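Local coordinates for NAD dependent epimerase/dehydratase family (uncultured archaeon MedDCM-OCT-S05-C57, PDB 5Y1F), which binds NAD+ and, as a monomer, probably acts as an L-threonine dehydrogenase that oxidises the side-chain hydroxyl of its substrate, at residues Asp67-Glu72 with Cys104-Tyr109; Val86-Ala91 with Asn110-Val115; Cys128-Ala133 with Ile158-Gly163. All blocks are in the same frame, centred on the assembly; numbering follows the deposited sequence. Where two conformers were deposited one is given.

Contact 1: residues Asp67-Glu72 with Cys104-Tyr109; sequences DIRDIE and CHDVNY. With NAD (nicotinamide-adenine-dinucleotide), chain B.
Arg69 reaches from the loop before helix 71-80 to Asp106 and Val107 on helix 101-122. Its CB starts toward that helix, with CG beside the backbone N (chi1 -61°). The chain crosses the Asp106 side chain at about a right angle, and Arg69 CD comes 3.3 Å from Asp106 OD2. A bend at chi3 turns the flat end back toward Asp67. There Arg69 NE donates almost straight to Asp67 OD1 at 3.0 Å, and Arg69 NH2 donates to Asp67 OD2 at 2.8 Å. This is a side-on, two-nitrogen grip on one carboxylate. The third nitrogen holds the second acid, with Arg69 NH1 3.0 Å from Asp106 OD2. That oxygen lies near the guanidinium plane, but the nitrogen meets it from above the carboxylate plane, and the two planes are 58° apart. Arg69 CZ lies 3.9 Å from Val107 CG2, which sits over one guanidinium face, off centre.

The same loop reads the adenine of NAD. Ile68 N donates to NAD N1A at 2.9 Å, and NAD N6A donates to Asp67 OD1 at 3.1 Å. Asp67 OD1 also accepts from Arg69 N, which closes an Asx turn. Ile68 CG2 and Val107 CG1, 4.1 Å apart, both lie against the adenine. With an alanine at Arg69, both carboxylates would probably lose their shared cation, and Asp67 is likely to be freer to turn away from the adenine amine. An arginine at the pocket edge thus holds the rotation of the aspartate that accepts from that amine, and ties loop to helix by charge.

Contact 2: residues Val86-Ala91 with Asn110-Val115; sequences VYHLAA and NGLENV. With NAD (nicotinamide-adenine-dinucleotide), chain B.
His88 presents a face of its imidazole to Val115. Val115 CG2 lies 3.7 Å from the His88 ring centroid and 11° off the ring normal, a CH-pi contact over the middle of the face. The closest ring atom is CD2, with His88 CD2 3.6 Å from Val115 CG2. Both torsions serve this meeting. His88 CG is anti to the backbone N (chi1 173°), which sends the ring toward the helix. Val115 CG2 stands beside its own backbone N, which sets this methyl over the ring.

Leu112 meets the ring differently. Its side chain crosses the imidazole at about a right angle, and His88 ND1 is 4.1 Å from Leu112 CD1. His88 CE1 also comes obliquely to the helix backbone, 4.0 Å from Leu112 CA. Gly111 has no side chain to stand between ring and helix at this point.

Strand 86-88 and helix 110-115 run antiparallel, with axes 10.7 Å apart. Helix 101-122 is the return leg of a beta-alpha-beta crossover from strand 83-88 to its parallel neighbour 125-131, as in a Rossmann fold. Past the strand end the chain turns to NAD. Leu89 O lies 3.2 Å from NAD C5D, and Ala91 CB is 3.6 Å from NAD C3D. Thr25 OG1, on strand 21-25, is hydrogen-bonded to Ala90 N.

The helix and strand therefore meet through dispersion and CH-pi contact alone. An imidazole serves here as a flat packing surface, while the loop just past the strand, Leu89 to Ala91, lies against the cofactor.

Contact 3: residues Cys128-Ala133 with Ile158-Gly163; sequences CPSSIA and ITKVKG. With NAD (nicotinamide-adenine-dinucleotide), chain B.
Strand end and helix come close at Ser130 and Lys160, whose CA atoms are 5.5 Å apart. Lys160 points across this gap and carries the contact. Lys160 CB passes 3.8 Å from Ser130 OG. That hydroxyl bonds Glu164, one turn further along the helix. A bend at the second torsion of Lys160 (chi2 -57°) then turns the rest of the chain toward Pro129 O and the ribose. Lys160 NZ donates to Pro129 O at 3.0 Å. The donor stands above the carbonyl plane, at a C=O...N angle of 140°.

The same nitrogen reaches the nicotinamide ribose. Lys160 NZ lies 2.9 Å from NAD O3D in a hydrogen bond, with a weak one to O2D. Lys160 belongs with Tyr156 to the Tyr-x-x-x-Lys motif of short-chain dehydrogenases, set on helix 155-174 beside a Rossmann strand. Tyr156 OH is also hydrogen-bonded to NAD.

Pro129 CG packs beside the ribose, 3.6 Å from NAD O3D. Ser131 CB lies 3.7 Å from NAD C5N of the nicotinamide. Ser131 OG accepts from Ala133 N at 2.9 Å, an ST turn that leads the chain out of the strand.

In the fold
All three contacts border NAD, from the adenine at contact 1 to the nicotinamide at contact 3. Contacts 1 and 2 share helix 101-122, and a probable hydrogen bond from Asn114 ND2 to Ile68 O joins them. Contacts 2 and 3 reach neighbouring strands of one sheet, 83-88 and 125-131, and Leu112 packs on both Cys128 and Gly163. Contact 1 is only partly buried and relies on charge. Contacts 2 and 3 are buried, yet differ: contact 2 rests on CH-pi and van der Waals packing round an imidazole, whereas contact 3 turns on a lysine nitrogen held by backbone and ribose. Asn108 and Thr159 link contacts 1 and 3 between their helices.

Contact 1: residues Asp67-Glu72 with Cys104-Tyr109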
loop_
_atom_site.group_PDB
_atom_site.type_symbol
_atom_site.label_atom_id
_atom_site.label_comp_id
_atom_site.label_asym_id
_atom_site.label_seq_id
_atom_site.Cartn_x
_atom_site.Cartn_y
_atom_site.Cartn_z
ATOM N N ASP A 67 6.909 -13.231 12.705
ATOM C CA ASP A 67 6.469 -13.638 11.372
ATOM C C ASP A 67 4.944 -13.679 11.439
ATOM O O ASP A 67 4.349 -14.263 12.353
ATOM C CB ASP A 67 7.038 -15.034 11.037
ATOM C CG ASP A 67 6.862 -15.426 9.618
ATOM O OD1 ASP A 67 5.719 -15.350 9.125
ATOM O OD2 ASP A 67 7.867 -15.759 8.968
ATOM N N ILE A 68 4.290 -13.075 10.442
ATOM C CA ILE A 68 2.856 -12.975 10.425
ATOM C C ILE A 68 2.183 -14.328 10.338
ATOM O O ILE A 68 0.990 -14.455 10.631
ATOM C CB ILE A 68 2.420 -12.043 9.266
ATOM C CG1 ILE A 68 0.981 -11.545 9.466
ATOM C CG2 ILE A 68 2.566 -12.735 7.921
ATOM C CD1 ILE A 68 0.923 -10.480 10.531
ATOM N N ARG A 69 2.945 -15.344 9.929
ATOM C CA ARG A 69 2.448 -16.709 9.902
ATOM C C ARG A 69 2.470 -17.414 11.245
ATOM O O ARG A 69 1.875 -18.482 11.376
ATOM C CB ARG A 69 3.214 -17.531 8.861
ATOM C CG ARG A 69 3.065 -16.988 7.438
ATOM C CD ARG A 69 4.047 -17.554 6.462
ATOM N NE ARG A 69 5.387 -17.081 6.753
ATOM C CZ ARG A 69 6.448 -17.303 5.991
ATOM N NH1 ARG A 69 6.335 -18.059 4.891
ATOM N NH2 ARG A 69 7.627 -16.754 6.319
ATOM N N ASP A 70 3.127 -16.856 12.226
ATOM C CA ASP A 70 3.338 -17.483 13.552
ATOM C C ASP A 70 2.228 -16.994 14.435
ATOM O O ASP A 70 2.315 -15.970 15.079
ATOM C CB ASP A 70 4.709 -17.014 14.096
ATOM C CG ASP A 70 5.044 -17.533 15.493
ATOM O OD1 ASP A 70 6.133 -17.129 15.984
ATOM O OD2 ASP A 70 4.179 -18.135 16.151
ATOM N N ILE A 71 1.164 -17.785 14.459
ATOM C CA ILE A 71 -0.023 -17.349 15.212
ATOM C C ILE A 71 0.193 -17.193 16.715
ATOM O O ILE A 71 -0.320 -16.285 17.356
ATOM C CB ILE A 71 -1.250 -18.212 14.908
ATOM C CG1 ILE A 71 -2.500 -17.587 15.490
ATOM C CG2 ILE A 71 -1.132 -19.581 15.530
ATOM C CD1 ILE A 71 -2.846 -16.272 14.893
ATOM N N GLU A 72 1.025 -18.070 17.278
ATOM C CA GLU A 72 1.249 -18.000 18.708
ATOM C C GLU A 72 1.951 -16.704 19.147
ATOM O O GLU A 72 1.536 -16.023 20.074
ATOM C CB GLU A 72 2.022 -19.226 19.167
ATOM C CG GLU A 72 2.673 -19.165 20.524
ATOM C CD GLU A 72 3.453 -20.436 20.805
ATOM O OE1 GLU A 72 4.700 -20.360 20.910
ATOM O OE2 GLU A 72 2.818 -21.521 20.795
ATOM N N CYS A 104 4.088 -15.977 -1.645
ATOM C CA CYS A 104 3.092 -14.908 -1.706
ATOM C C CYS A 104 1.779 -15.400 -1.118
ATOM O O CYS A 104 1.169 -14.693 -0.309
ATOM C CB CYS A 104 2.922 -14.516 -3.163
ATOM S SG CYS A 104 1.813 -13.147 -3.466
ATOM N N HIS A 105 1.299 -16.574 -1.523
ATOM C CA HIS A 105 0.043 -17.053 -0.982
ATOM C C HIS A 105 0.146 -17.223 0.536
ATOM O O HIS A 105 -0.742 -16.884 1.286
ATOM C CB HIS A 105 -0.396 -18.369 -1.640
ATOM C CG HIS A 105 -1.624 -18.953 -1.024
ATOM N ND1 HIS A 105 -1.606 -19.859 0.017
ATOM C CD2 HIS A 105 -2.920 -18.604 -1.185
ATOM C CE1 HIS A 105 -2.840 -20.050 0.453
ATOM N NE2 HIS A 105 -3.657 -19.330 -0.282
ATOM N N ASP A 106 1.224 -17.882 0.976
ATOM C CA ASP A 106 1.390 -18.200 2.368
ATOM C C ASP A 106 1.369 -16.938 3.220
ATOM O O ASP A 106 0.547 -16.797 4.140
ATOM C CB ASP A 106 2.668 -19.015 2.536
ATOM C CG ASP A 106 2.892 -19.538 3.962
ATOM O OD1 ASP A 106 1.958 -19.645 4.732
ATOM O OD2 ASP A 106 4.093 -19.902 4.208
ATOM N N VAL A 107 2.275 -16.012 2.923
ATOM C CA VAL A 107 2.356 -14.804 3.721
ATOM C C VAL A 107 1.067 -13.985 3.630
ATOM O O VAL A 107 0.533 -13.529 4.646
ATOM C CB VAL A 107 3.539 -13.935 3.276
ATOM C CG1 VAL A 107 3.498 -12.595 3.981
ATOM C CG2 VAL A 107 4.844 -14.647 3.621
ATOM N N ASN A 108 0.540 -13.797 2.406
ATOM C CA ASN A 108 -0.609 -12.872 2.282
ATOM C C ASN A 108 -1.874 -13.494 2.817
ATOM O O ASN A 108 -2.590 -12.883 3.600
ATOM C CB ASN A 108 -0.788 -12.418 0.841
ATOM C CG ASN A 108 0.330 -11.554 0.344
ATOM O OD1 ASN A 108 1.306 -11.314 1.068
ATOM N ND2 ASN A 108 0.213 -11.058 -0.882
ATOM N N TYR A 109 -2.177 -14.714 2.402
ATOM C CA TYR A 109 -3.433 -15.309 2.817
ATOM C C TYR A 109 -3.401 -15.819 4.238
ATOM O O TYR A 109 -4.284 -15.500 5.025
ATOM C CB TYR A 109 -3.892 -16.366 1.812
ATOM C CG TYR A 109 -5.292 -16.849 2.115
ATOM C CD1 TYR A 109 -6.420 -16.112 1.760
ATOM C CD2 TYR A 109 -5.466 -17.973 2.911
ATOM C CE1 TYR A 109 -7.701 -16.588 2.074
ATOM C CE2 TYR A 109 -6.731 -18.429 3.250
ATOM C CZ TYR A 109 -7.817 -17.741 2.818
ATOM O OH TYR A 109 -9.083 -18.205 3.156
HETATM P PA NAD B . 6.549 -3.575 1.648
HETATM O O1A NAD B . 7.403 -2.296 1.561
HETATM O O2A NAD B . 7.089 -4.833 0.937
HETATM O O5B NAD B . 6.339 -3.866 3.232
HETATM C C5B NAD B . 5.836 -5.117 3.652
HETATM C C4B NAD B . 6.538 -5.502 4.920
HETATM O O4B NAD B . 6.016 -6.812 5.199
HETATM C C3B NAD B . 8.045 -5.636 4.777
HETATM O O3B NAD B . 8.662 -4.776 5.708
HETATM C C2B NAD B . 8.312 -7.119 5.073
HETATM O O2B NAD B . 9.486 -7.398 5.858
HETATM C C1B NAD B . 7.059 -7.531 5.819
HETATM N N9A NAD B . 6.837 -8.986 5.702
HETATM C C8A NAD B . 7.049 -9.760 4.620
HETATM N N7A NAD B . 6.836 -11.042 4.909
HETATM C C5A NAD B . 6.528 -11.070 6.205
HETATM C C6A NAD B . 6.205 -12.137 7.161
HETATM N N6A NAD B . 6.180 -13.437 6.778
HETATM N N1A NAD B . 5.896 -11.788 8.406
HETATM C C2A NAD B . 5.961 -10.527 8.798
HETATM N N3A NAD B . 6.231 -9.501 7.992
HETATM C C4A NAD B . 6.515 -9.736 6.719
HETATM O O3 NAD B . 5.047 -3.341 1.148
HETATM P PN NAD B . 4.242 -1.943 1.120
HETATM O O1N NAD B . 4.574 -1.107 2.363
HETATM O O2N NAD B . 4.461 -1.271 -0.221
HETATM O O5D NAD B . 2.723 -2.494 1.208
HETATM C C5D NAD B . 2.092 -2.601 2.445
HETATM C C4D NAD B . 0.667 -3.081 2.138
HETATM O O4D NAD B . 0.051 -2.189 1.171
HETATM C C3D NAD B . 0.615 -4.478 1.559
HETATM O O3D NAD B . -0.651 -5.086 1.932
HETATM C C2D NAD B . 0.532 -4.209 0.045
HETATM O O2D NAD B . -0.098 -5.316 -0.646
HETATM C C1D NAD B . -0.335 -2.937 0.031
HETATM N N1N NAD B . -0.146 -2.151 -1.206
HETATM C C2N NAD B . 0.974 -1.405 -1.448
HETATM C C3N NAD B . 1.111 -0.696 -2.620
HETATM C C7N NAD B . 2.317 0.188 -2.923
HETATM O O7N NAD B . 2.381 0.726 -3.995
HETATM N N7N NAD B . 3.232 0.382 -2.007
HETATM C C4N NAD B . 0.096 -0.740 -3.560
HETATM C C5N NAD B . -1.015 -1.536 -3.330
HETATM C C6N NAD B . -1.111 -2.229 -2.138
#

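Contact 2: residues Val86-Ala91 with Asn110-Val115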
loop_
_atom_site.group_PDB
_atom_site.type_symbol
_atom_site.label_atom_id
_atom_site.label_comp_id
_atom_site.label_asym_id
_atom_site.label_seq_id
_atom_site.Cartn_x
_atom_site.Cartn_y
_atom_site.Cartn_z
ATOM N N VAL A 86 -5.396 -2.857 14.630
ATOM C CA VAL A 86 -4.236 -3.293 13.841
ATOM C C VAL A 86 -4.319 -2.705 12.440
ATOM O O VAL A 86 -5.318 -2.872 11.723
ATOM C CB VAL A 86 -4.145 -4.830 13.729
ATOM C CG1 VAL A 86 -2.905 -5.195 12.990
ATOM C CG2 VAL A 86 -4.200 -5.484 15.119
ATOM N N TYR A 87 -3.220 -2.093 12.035
ATOM C CA TYR A 87 -2.987 -1.664 10.652
ATOM C C TYR A 87 -2.068 -2.720 10.055
ATOM O O TYR A 87 -0.880 -2.825 10.399
ATOM C CB TYR A 87 -2.351 -0.282 10.563
ATOM C CG TYR A 87 -3.271 0.850 10.901
ATOM C CD1 TYR A 87 -3.829 1.671 9.907
ATOM C CD2 TYR A 87 -3.618 1.135 12.204
ATOM C CE1 TYR A 87 -4.629 2.727 10.246
ATOM C CE2 TYR A 87 -4.476 2.169 12.527
ATOM C CZ TYR A 87 -5.004 2.927 11.533
ATOM O OH TYR A 87 -5.825 4.017 11.783
ATOM N N HIS A 88 -2.637 -3.598 9.226
ATOM C CA HIS A 88 -1.960 -4.804 8.779
ATOM C C HIS A 88 -1.352 -4.584 7.399
ATOM O O HIS A 88 -2.025 -4.774 6.373
ATOM C CB HIS A 88 -2.964 -5.956 8.713
ATOM C CG HIS A 88 -2.390 -7.184 8.116
ATOM N ND1 HIS A 88 -2.970 -7.964 7.126
ATOM C CD2 HIS A 88 -1.197 -7.741 8.387
ATOM C CE1 HIS A 88 -2.133 -8.942 6.814
ATOM N NE2 HIS A 88 -1.050 -8.810 7.569
ATOM N N LEU A 89 -0.067 -4.270 7.369
ATOM C CA LEU A 89 0.647 -3.966 6.140
ATOM C C LEU A 89 1.523 -5.116 5.659
ATOM O O LEU A 89 2.007 -5.036 4.537
ATOM C CB LEU A 89 1.497 -2.685 6.263
ATOM C CG LEU A 89 0.769 -1.466 6.808
ATOM C CD1 LEU A 89 1.759 -0.334 6.979
ATOM C CD2 LEU A 89 -0.385 -1.034 5.930
ATOM N N ALA A 90 1.770 -6.152 6.458
ATOM C CA ALA A 90 2.678 -7.197 6.040
ATOM C C ALA A 90 2.169 -7.906 4.801
ATOM O O ALA A 90 1.008 -8.281 4.743
ATOM C CB ALA A 90 2.851 -8.191 7.154
ATOM N N ALA A 91 3.026 -8.123 3.835
ATOM C CA ALA A 91 2.634 -8.777 2.587
ATOM C C ALA A 91 3.863 -9.015 1.748
ATOM O O ALA A 91 4.918 -8.422 1.966
ATOM C CB ALA A 91 1.608 -7.949 1.801
ATOM N N ASN A 110 -2.380 -16.598 4.593
ATOM C CA ASN A 110 -2.353 -17.144 5.946
ATOM C C ASN A 110 -2.033 -16.043 6.974
ATOM O O ASN A 110 -2.568 -16.031 8.087
ATOM C CB ASN A 110 -1.376 -18.341 6.058
ATOM C CG ASN A 110 -1.745 -19.502 5.145
ATOM O OD1 ASN A 110 -0.869 -20.143 4.533
ATOM N ND2 ASN A 110 -3.004 -19.794 5.070
ATOM N N GLY A 111 -1.250 -15.034 6.597
ATOM C CA GLY A 111 -1.048 -13.905 7.484
ATOM C C GLY A 111 -2.351 -13.159 7.740
ATOM O O GLY A 111 -2.684 -12.836 8.882
ATOM N N LEU A 112 -3.076 -12.882 6.655
ATOM C CA LEU A 112 -4.362 -12.243 6.825
ATOM C C LEU A 112 -5.310 -13.042 7.700
ATOM O O LEU A 112 -5.970 -12.481 8.589
ATOM C CB LEU A 112 -5.017 -11.933 5.487
ATOM C CG LEU A 112 -6.403 -11.330 5.602
ATOM C CD1 LEU A 112 -6.390 -9.930 6.201
ATOM C CD2 LEU A 112 -7.092 -11.328 4.228
ATOM N N GLU A 113 -5.388 -14.335 7.450
ATOM C CA GLU A 113 -6.244 -15.157 8.281
ATOM C C GLU A 113 -5.867 -15.071 9.764
ATOM O O GLU A 113 -6.755 -14.979 10.615
ATOM C CB GLU A 113 -6.303 -16.592 7.799
ATOM C CG GLU A 113 -7.672 -17.197 8.087
ATOM C CD GLU A 113 -8.009 -18.324 7.146
ATOM O OE1 GLU A 113 -8.766 -18.086 6.186
ATOM O OE2 GLU A 113 -7.453 -19.427 7.341
ATOM N N ASN A 114 -4.566 -15.070 10.055
ATOM C CA ASN A 114 -4.117 -14.903 11.441
ATOM C C ASN A 114 -4.585 -13.588 12.049
ATOM O O ASN A 114 -5.029 -13.537 13.185
ATOM C CB ASN A 114 -2.616 -15.053 11.511
ATOM C CG ASN A 114 -2.145 -16.485 11.307
ATOM O OD1 ASN A 114 -2.965 -17.428 11.320
ATOM N ND2 ASN A 114 -0.845 -16.665 11.129
ATOM N N VAL A 115 -4.489 -12.534 11.238
ATOM C CA VAL A 115 -4.893 -11.216 11.700
ATOM C C VAL A 115 -6.410 -11.208 11.983
ATOM O O VAL A 115 -6.837 -10.653 12.988
ATOM C CB VAL A 115 -4.516 -10.139 10.636
ATOM C CG1 VAL A 115 -5.154 -8.820 10.977
ATOM C CG2 VAL A 115 -2.990 -10.013 10.581
HETATM P PA NAD B . 6.549 -3.575 1.648
HETATM O O1A NAD B . 7.403 -2.296 1.561
HETATM O O2A NAD B . 7.089 -4.833 0.937
HETATM O O5B NAD B . 6.339 -3.866 3.232
HETATM C C5B NAD B . 5.836 -5.117 3.652
HETATM C C4B NAD B . 6.538 -5.502 4.920
HETATM O O4B NAD B . 6.016 -6.812 5.199
HETATM C C3B NAD B . 8.045 -5.636 4.777
HETATM O O3B NAD B . 8.662 -4.776 5.708
HETATM C C2B NAD B . 8.312 -7.119 5.073
HETATM O O2B NAD B . 9.486 -7.398 5.858
HETATM C C1B NAD B . 7.059 -7.531 5.819
HETATM N N9A NAD B . 6.837 -8.986 5.702
HETATM C C8A NAD B . 7.049 -9.760 4.620
HETATM N N7A NAD B . 6.836 -11.042 4.909
HETATM C C5A NAD B . 6.528 -11.070 6.205
HETATM C C6A NAD B . 6.205 -12.137 7.161
HETATM N N6A NAD B . 6.180 -13.437 6.778
HETATM N N1A NAD B . 5.896 -11.788 8.406
HETATM C C2A NAD B . 5.961 -10.527 8.798
HETATM N N3A NAD B . 6.231 -9.501 7.992
HETATM C C4A NAD B . 6.515 -9.736 6.719
HETATM O O3 NAD B . 5.047 -3.341 1.148
HETATM P PN NAD B . 4.242 -1.943 1.120
HETATM O O1N NAD B . 4.574 -1.107 2.363
HETATM O O2N NAD B . 4.461 -1.271 -0.221
HETATM O O5D NAD B . 2.723 -2.494 1.208
HETATM C C5D NAD B . 2.092 -2.601 2.445
HETATM C C4D NAD B . 0.667 -3.081 2.138
HETATM O O4D NAD B . 0.051 -2.189 1.171
HETATM C C3D NAD B . 0.615 -4.478 1.559
HETATM O O3D NAD B . -0.651 -5.086 1.932
HETATM C C2D NAD B . 0.532 -4.209 0.045
HETATM O O2D NAD B . -0.098 -5.316 -0.646
HETATM C C1D NAD B . -0.335 -2.937 0.031
HETATM N N1N NAD B . -0.146 -2.151 -1.206
HETATM C C2N NAD B . 0.974 -1.405 -1.448
HETATM C C3N NAD B . 1.111 -0.696 -2.620
HETATM C C7N NAD B . 2.317 0.188 -2.923
HETATM O O7N NAD B . 2.381 0.726 -3.995
HETATM N N7N NAD B . 3.232 0.382 -2.007
HETATM C C4N NAD B . 0.096 -0.740 -3.560
HETATM C C5N NAD B . -1.015 -1.536 -3.330
HETATM C C6N NAD B . -1.111 -2.229 -2.138
#

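Contact 3: residues Cys128-Ala133 with Ile158-Gly163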
loop_
_atom_site.group_PDB
_atom_site.type_symbol
_atom_site.label_atom_id
_atom_site.label_comp_id
_atom_site.label_asym_id
_atom_site.label_seq_id
_atom_site.Cartn_x
_atom_site.Cartn_y
_atom_site.Cartn_z
ATOM N N CYS A 128 -6.847 -3.465 6.526
ATOM C CA CYS A 128 -6.216 -4.539 5.753
ATOM C C CYS A 128 -6.303 -4.136 4.304
ATOM O O CYS A 128 -7.369 -4.289 3.683
ATOM C CB CYS A 128 -6.906 -5.880 5.967
ATOM S SG CYS A 128 -6.864 -6.454 7.676
ATOM N N PRO A 129 -5.225 -3.608 3.744
ATOM C CA PRO A 129 -5.315 -3.063 2.392
ATOM C C PRO A 129 -5.330 -4.085 1.291
ATOM O O PRO A 129 -4.767 -5.209 1.444
ATOM C CB PRO A 129 -4.103 -2.151 2.291
ATOM C CG PRO A 129 -3.106 -2.776 3.175
ATOM C CD PRO A 129 -3.918 -3.320 4.348
ATOM N N SER A 130 -5.918 -3.684 0.167
ATOM C CA SER A 130 -5.912 -4.456 -1.082
ATOM C C SER A 130 -5.017 -3.738 -2.074
ATOM O O SER A 130 -4.068 -3.063 -1.674
ATOM C CB SER A 130 -7.340 -4.588 -1.519
ATOM O OG SER A 130 -7.435 -5.389 -2.664
ATOM N N SER A 131 -5.280 -3.890 -3.359
ATOM C CA SER A 131 -4.483 -3.301 -4.421
ATOM C C SER A 131 -5.317 -3.204 -5.693
ATOM O O SER A 131 -6.229 -4.008 -5.906
ATOM C CB SER A 131 -3.273 -4.188 -4.691
ATOM O OG SER A 131 -2.545 -3.759 -5.830
ATOM N N ILE A 132 -4.959 -2.272 -6.571
ATOM C CA ILE A 132 -5.472 -2.289 -7.921
ATOM C C ILE A 132 -5.137 -3.583 -8.667
ATOM O O ILE A 132 -5.758 -3.858 -9.690
ATOM C CB ILE A 132 -4.940 -1.099 -8.757
ATOM C CG1 ILE A 132 -3.401 -1.067 -8.838
ATOM C CG2 ILE A 132 -5.484 0.216 -8.184
ATOM C CD1 ILE A 132 -2.820 -0.117 -9.864
ATOM N N ALA A 133 -4.239 -4.426 -8.141
ATOM C CA ALA A 133 -3.916 -5.713 -8.760
ATOM C C ALA A 133 -5.096 -6.691 -8.695
ATOM O O ALA A 133 -5.009 -7.734 -9.299
ATOM C CB ALA A 133 -2.706 -6.308 -8.068
ATOM N N ILE A 158 -4.639 -12.429 -7.032
ATOM C CA ILE A 158 -5.526 -13.444 -6.512
ATOM C C ILE A 158 -5.528 -13.393 -4.974
ATOM O O ILE A 158 -6.579 -13.503 -4.358
ATOM C CB ILE A 158 -5.126 -14.839 -7.027
ATOM C CG1 ILE A 158 -5.383 -14.922 -8.516
ATOM C CG2 ILE A 158 -5.841 -15.960 -6.252
ATOM C CD1 ILE A 158 -4.818 -16.160 -9.187
ATOM N N THR A 159 -4.369 -13.264 -4.351
ATOM C CA THR A 159 -4.333 -13.180 -2.877
ATOM C C THR A 159 -5.134 -11.999 -2.382
ATOM O O THR A 159 -5.750 -12.080 -1.327
ATOM C CB THR A 159 -2.931 -13.156 -2.243
ATOM O OG1 THR A 159 -2.266 -11.883 -2.410
ATOM C CG2 THR A 159 -2.035 -14.331 -2.716
ATOM N N LYS A 160 -5.102 -10.901 -3.114
ATOM C CA LYS A 160 -5.832 -9.719 -2.683
ATOM C C LYS A 160 -7.333 -9.882 -2.842
ATOM O O LYS A 160 -8.091 -9.364 -2.010
ATOM C CB LYS A 160 -5.316 -8.462 -3.339
ATOM C CG LYS A 160 -3.916 -8.043 -2.923
ATOM C CD LYS A 160 -3.783 -7.835 -1.411
ATOM C CE LYS A 160 -2.567 -7.018 -1.053
ATOM N NZ LYS A 160 -2.458 -6.737 0.398
ATOM N N VAL A 161 -7.775 -10.514 -3.929
ATOM C CA VAL A 161 -9.194 -10.810 -4.085
ATOM C C VAL A 161 -9.679 -11.707 -2.953
ATOM O O VAL A 161 -10.711 -11.444 -2.311
ATOM C CB VAL A 161 -9.487 -11.473 -5.441
ATOM C CG1 VAL A 161 -10.905 -11.961 -5.491
ATOM C CG2 VAL A 161 -9.219 -10.484 -6.570
ATOM N N LYS A 162 -8.956 -12.802 -2.711
ATOM C CA LYS A 162 -9.330 -13.685 -1.603
ATOM C C LYS A 162 -9.326 -12.924 -0.293
ATOM O O LYS A 162 -10.164 -13.183 0.590
ATOM C CB LYS A 162 -8.362 -14.854 -1.577
ATOM C CG LYS A 162 -8.490 -15.732 -2.803
ATOM C CD LYS A 162 -9.795 -16.514 -2.773
ATOM C CE LYS A 162 -9.718 -17.891 -3.440
ATOM N NZ LYS A 162 -9.963 -17.842 -4.912
ATOM N N GLY A 163 -8.351 -12.029 -0.118
ATOM C CA GLY A 163 -8.288 -11.277 1.107
ATOM C C GLY A 163 -9.477 -10.318 1.287
ATOM O O GLY A 163 -10.016 -10.176 2.373
HETATM P PA NAD B . 6.549 -3.575 1.648
HETATM O O1A NAD B . 7.403 -2.296 1.561
HETATM O O2A NAD B . 7.089 -4.833 0.937
HETATM O O5B NAD B . 6.339 -3.866 3.232
HETATM C C5B NAD B . 5.836 -5.117 3.652
HETATM C C4B NAD B . 6.538 -5.502 4.920
HETATM O O4B NAD B . 6.016 -6.812 5.199
HETATM C C3B NAD B . 8.045 -5.636 4.777
HETATM O O3B NAD B . 8.662 -4.776 5.708
HETATM C C2B NAD B . 8.312 -7.119 5.073
HETATM O O2B NAD B . 9.486 -7.398 5.858
HETATM C C1B NAD B . 7.059 -7.531 5.819
HETATM N N9A NAD B . 6.837 -8.986 5.702
HETATM C C8A NAD B . 7.049 -9.760 4.620
HETATM N N7A NAD B . 6.836 -11.042 4.909
HETATM C C5A NAD B . 6.528 -11.070 6.205
HETATM C C6A NAD B . 6.205 -12.137 7.161
HETATM N N6A NAD B . 6.180 -13.437 6.778
HETATM N N1A NAD B . 5.896 -11.788 8.406
HETATM C C2A NAD B . 5.961 -10.527 8.798
HETATM N N3A NAD B . 6.231 -9.501 7.992
HETATM C C4A NAD B . 6.515 -9.736 6.719
HETATM O O3 NAD B . 5.047 -3.341 1.148
HETATM P PN NAD B . 4.242 -1.943 1.120
HETATM O O1N NAD B . 4.574 -1.107 2.363
HETATM O O2N NAD B . 4.461 -1.271 -0.221
HETATM O O5D NAD B . 2.723 -2.494 1.208
HETATM C C5D NAD B . 2.092 -2.601 2.445
HETATM C C4D NAD B . 0.667 -3.081 2.138
HETATM O O4D NAD B . 0.051 -2.189 1.171
HETATM C C3D NAD B . 0.615 -4.478 1.559
HETATM O O3D NAD B . -0.651 -5.086 1.932
HETATM C C2D NAD B . 0.532 -4.209 0.045
HETATM O O2D NAD B . -0.098 -5.316 -0.646
HETATM C C1D NAD B . -0.335 -2.937 0.031
HETATM N N1N NAD B . -0.146 -2.151 -1.206
HETATM C C2N NAD B . 0.974 -1.405 -1.448
HETATM C C3N NAD B . 1.111 -0.696 -2.620
HETATM C C7N NAD B . 2.317 0.188 -2.923
HETATM O O7N NAD B . 2.381 0.726 -3.995
HETATM N N7N NAD B . 3.232 0.382 -2.007
HETATM C C4N NAD B . 0.096 -0.740 -3.560
HETATM C C5N NAD B . -1.015 -1.536 -3.330
HETATM C C6N NAD B . -1.111 -2.229 -2.138
#